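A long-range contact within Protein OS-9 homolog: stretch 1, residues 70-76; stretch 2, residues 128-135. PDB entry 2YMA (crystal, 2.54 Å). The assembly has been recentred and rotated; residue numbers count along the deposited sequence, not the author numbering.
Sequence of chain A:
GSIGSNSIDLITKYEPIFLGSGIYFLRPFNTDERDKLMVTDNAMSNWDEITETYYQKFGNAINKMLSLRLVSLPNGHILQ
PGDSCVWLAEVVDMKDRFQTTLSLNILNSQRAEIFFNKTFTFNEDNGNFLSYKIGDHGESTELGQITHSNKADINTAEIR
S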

# COMPACT_ATOMS: atom_id res chain seq x y z
N LEU A 70 13.68 -9.98 9.04
CA LEU A 70 13.83 -8.59 9.45
C LEU A 70 12.50 -7.87 9.66
O LEU A 70 12.44 -6.88 10.38
CB LEU A 70 14.67 -7.82 8.42
CG LEU A 70 16.09 -8.34 8.23
CD1 LEU A 70 16.79 -7.51 7.20
CD2 LEU A 70 16.82 -8.28 9.56
N VAL A 71 11.44 -8.33 9.00
CA VAL A 71 10.20 -7.59 9.12
C VAL A 71 9.15 -8.31 9.94
O VAL A 71 8.97 -9.53 9.85
CB VAL A 71 9.60 -7.08 7.75
CG1 VAL A 71 10.67 -6.86 6.69
CG2 VAL A 71 8.50 -7.96 7.27
N SER A 72 8.48 -7.53 10.77
CA SER A 72 7.41 -8.04 11.60
C SER A 72 6.12 -7.25 11.34
O SER A 72 6.16 -6.05 11.03
CB SER A 72 7.80 -7.95 13.07
OG SER A 72 7.98 -6.60 13.46
N LEU A 73 5.00 -7.94 11.48
CA LEU A 73 3.67 -7.37 11.34
C LEU A 73 3.39 -6.33 12.41
O LEU A 73 4.12 -6.22 13.40
CB LEU A 73 2.62 -8.48 11.41
CG LEU A 73 2.87 -9.58 10.38
CD1 LEU A 73 1.94 -10.77 10.61
CD2 LEU A 73 2.71 -9.02 8.95
N PRO A 74 2.35 -5.53 12.20
CA PRO A 74 2.00 -4.49 13.17
C PRO A 74 1.58 -5.07 14.51
O PRO A 74 1.65 -4.36 15.51
CB PRO A 74 0.83 -3.78 12.49
CG PRO A 74 1.04 -4.02 11.04
CD PRO A 74 1.60 -5.40 10.94
N ASN A 75 1.16 -6.33 14.55
CA ASN A 75 0.90 -6.98 15.83
C ASN A 75 2.18 -7.36 16.60
O ASN A 75 2.10 -7.84 17.72
CB ASN A 75 0.02 -8.22 15.66
CG ASN A 75 0.71 -9.31 14.87
OD1 ASN A 75 1.80 -9.10 14.31
ND2 ASN A 75 0.09 -10.48 14.80
N GLY A 76 3.34 -7.15 15.99
CA GLY A 76 4.59 -7.49 16.64
C GLY A 76 5.09 -8.88 16.27
O GLY A 76 6.22 -9.24 16.60
N ASN A 128 5.11 0.65 7.29
CA ASN A 128 5.45 -0.08 6.08
C ASN A 128 4.30 -0.94 5.56
O ASN A 128 4.27 -1.29 4.38
CB ASN A 128 6.68 -0.98 6.33
CG ASN A 128 7.97 -0.18 6.53
OD1 ASN A 128 8.46 -0.06 7.66
ND2 ASN A 128 8.51 0.37 5.44
N PHE A 129 3.38 -1.33 6.44
CA PHE A 129 2.27 -2.18 6.01
C PHE A 129 1.02 -1.41 5.67
O PHE A 129 0.55 -0.58 6.43
CB PHE A 129 1.92 -3.22 7.06
CG PHE A 129 2.92 -4.31 7.19
CD1 PHE A 129 2.84 -5.44 6.40
CD2 PHE A 129 3.96 -4.21 8.11
CE1 PHE A 129 3.78 -6.45 6.53
CE2 PHE A 129 4.87 -5.22 8.25
CZ PHE A 129 4.79 -6.34 7.46
N LEU A 130 0.49 -1.69 4.48
CA LEU A 130 -0.82 -1.21 4.10
C LEU A 130 -1.85 -2.23 4.60
O LEU A 130 -2.90 -1.86 5.13
CB LEU A 130 -0.90 -1.05 2.58
CG LEU A 130 -2.29 -0.73 2.03
CD1 LEU A 130 -2.83 0.54 2.66
CD2 LEU A 130 -2.25 -0.64 0.52
N SER A 131 -1.52 -3.51 4.46
CA SER A 131 -2.42 -4.58 4.85
C SER A 131 -1.65 -5.88 5.09
O SER A 131 -0.52 -6.04 4.63
CB SER A 131 -3.51 -4.77 3.78
OG SER A 131 -3.04 -5.56 2.68
N TYR A 132 -2.28 -6.81 5.79
CA TYR A 132 -1.70 -8.13 6.02
C TYR A 132 -2.76 -9.16 6.38
O TYR A 132 -3.90 -8.82 6.69
CB TYR A 132 -0.63 -8.07 7.12
CG TYR A 132 -1.18 -7.63 8.44
CD1 TYR A 132 -1.30 -6.28 8.74
CD2 TYR A 132 -1.58 -8.55 9.39
CE1 TYR A 132 -1.80 -5.87 9.96
CE2 TYR A 132 -2.09 -8.15 10.60
CZ TYR A 132 -2.19 -6.81 10.88
OH TYR A 132 -2.70 -6.42 12.10
N LYS A 133 -2.37 -10.42 6.36
CA LYS A 133 -3.28 -11.50 6.66
C LYS A 133 -2.49 -12.68 7.21
O LYS A 133 -1.70 -13.29 6.49
CB LYS A 133 -4.03 -11.92 5.40
CG LYS A 133 -4.97 -13.11 5.60
CD LYS A 133 -5.46 -13.63 4.25
CE LYS A 133 -6.60 -14.63 4.41
NZ LYS A 133 -7.90 -13.96 4.71
N ILE A 134 -2.69 -12.98 8.49
CA ILE A 134 -1.95 -14.05 9.15
C ILE A 134 -2.54 -15.40 8.75
O ILE A 134 -3.71 -15.67 9.01
CB ILE A 134 -1.92 -13.87 10.68
CG1 ILE A 134 -1.24 -12.55 11.03
CG2 ILE A 134 -1.19 -15.02 11.34
CD1 ILE A 134 -0.81 -12.43 12.47
N GLY A 135 -1.73 -16.23 8.09
CA GLY A 135 -2.21 -17.48 7.55
C GLY A 135 -1.82 -18.71 8.35
O GLY A 135 -1.57 -18.63 9.56

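Two segments far apart in sequence can be held together without a single hydrogen bond between them, for example when one supplies aromatic rings and the other aliphatic groups that pack on them. The contact between residues 70-76 and 128-135 of Protein OS-9 homolog is a compact example. It buries 378 Å², counting both sides, and rests on apolar packing and two CH-pi interactions.

Stretch 1 has no regular secondary structure, and its first residue, Leu-70, lies out of reach. The contact opens at Val-71, a buried residue whose CA-to-CB bond points toward stretch 2. Its CG2 lies 4.1 Å from CZ of Phe-129, a modest contact at the tip of the ring, and a short branched side chain suffices to make it.

Ser-72 contributes through its backbone instead. Its CA-to-CB bond points away, so the hydroxyl takes no part, whereas the carbonyl O of Ser-72 comes within 3.2 Å of CE2 of Phe-129. The approach is oblique to the ring, and it is a close packing contact. A small polar side chain suits a position where the main chain faces the partner and the side chain is partly exposed.

Leu-73 is buried, and stretch 2 covers more of it (69 Å²) than of any other residue of stretch 1. Its CA-to-CB bond runs sideways, but the m,t rotamer carries the end of the side chain closer to the partner, and there CD2 meets Phe-129, CD1 meets Ile-134, and both methyls lie near Tyr-132. CD2 of Leu-73 sits 3.7 Å from CE1 of Phe-129 and 3.9 Å from CB of Tyr-132, while CD1 of Leu-73 packs 3.7 Å from CG1 of Ile-134. A forked aliphatic side chain is well suited to touching three apolar residues at once.

Pro-74 shows most clearly how a rigid ring can serve two aromatic partners. Its CD lies over a face of each: 4.3 Å from the centroid of the Phe-129 ring, 26° off the normal, and 4.0 Å from the centroid of the Tyr-132 ring, 28° off the normal. The CD methylene, next to the ring nitrogen, carries somewhat polarised C-H bonds, which favours such contacts with pi electrons. CG of Pro-74 adds a packing contact of 3.6 Å to CE1 of Tyr-132. Phe-129 and Tyr-132 both direct their CA-to-CB bonds toward stretch 1, with chi1 m in the former and p in the latter.

Asn-75 is exposed. The p rotamer brings the end of the side chain nearer, and ND2 of Asn-75 lies 3.2 Å from CD1 of Ile-134, a close contact between an amide and a methyl. A polar side chain suits this position: OD1 is hydrogen-bonded just outside the stretches while ND2 packs on Ile-134.

The stretch closes with a type I turn from Leu-73 to Gly-76, in which N of Gly-76 donates to O of Leu-73 at 2.9 Å. Gly-76 touches nothing in stretch 2; its backbone angles, with phi at 94°, would jam a CB against the preceding carbonyl O, so glycine fits here for local reasons.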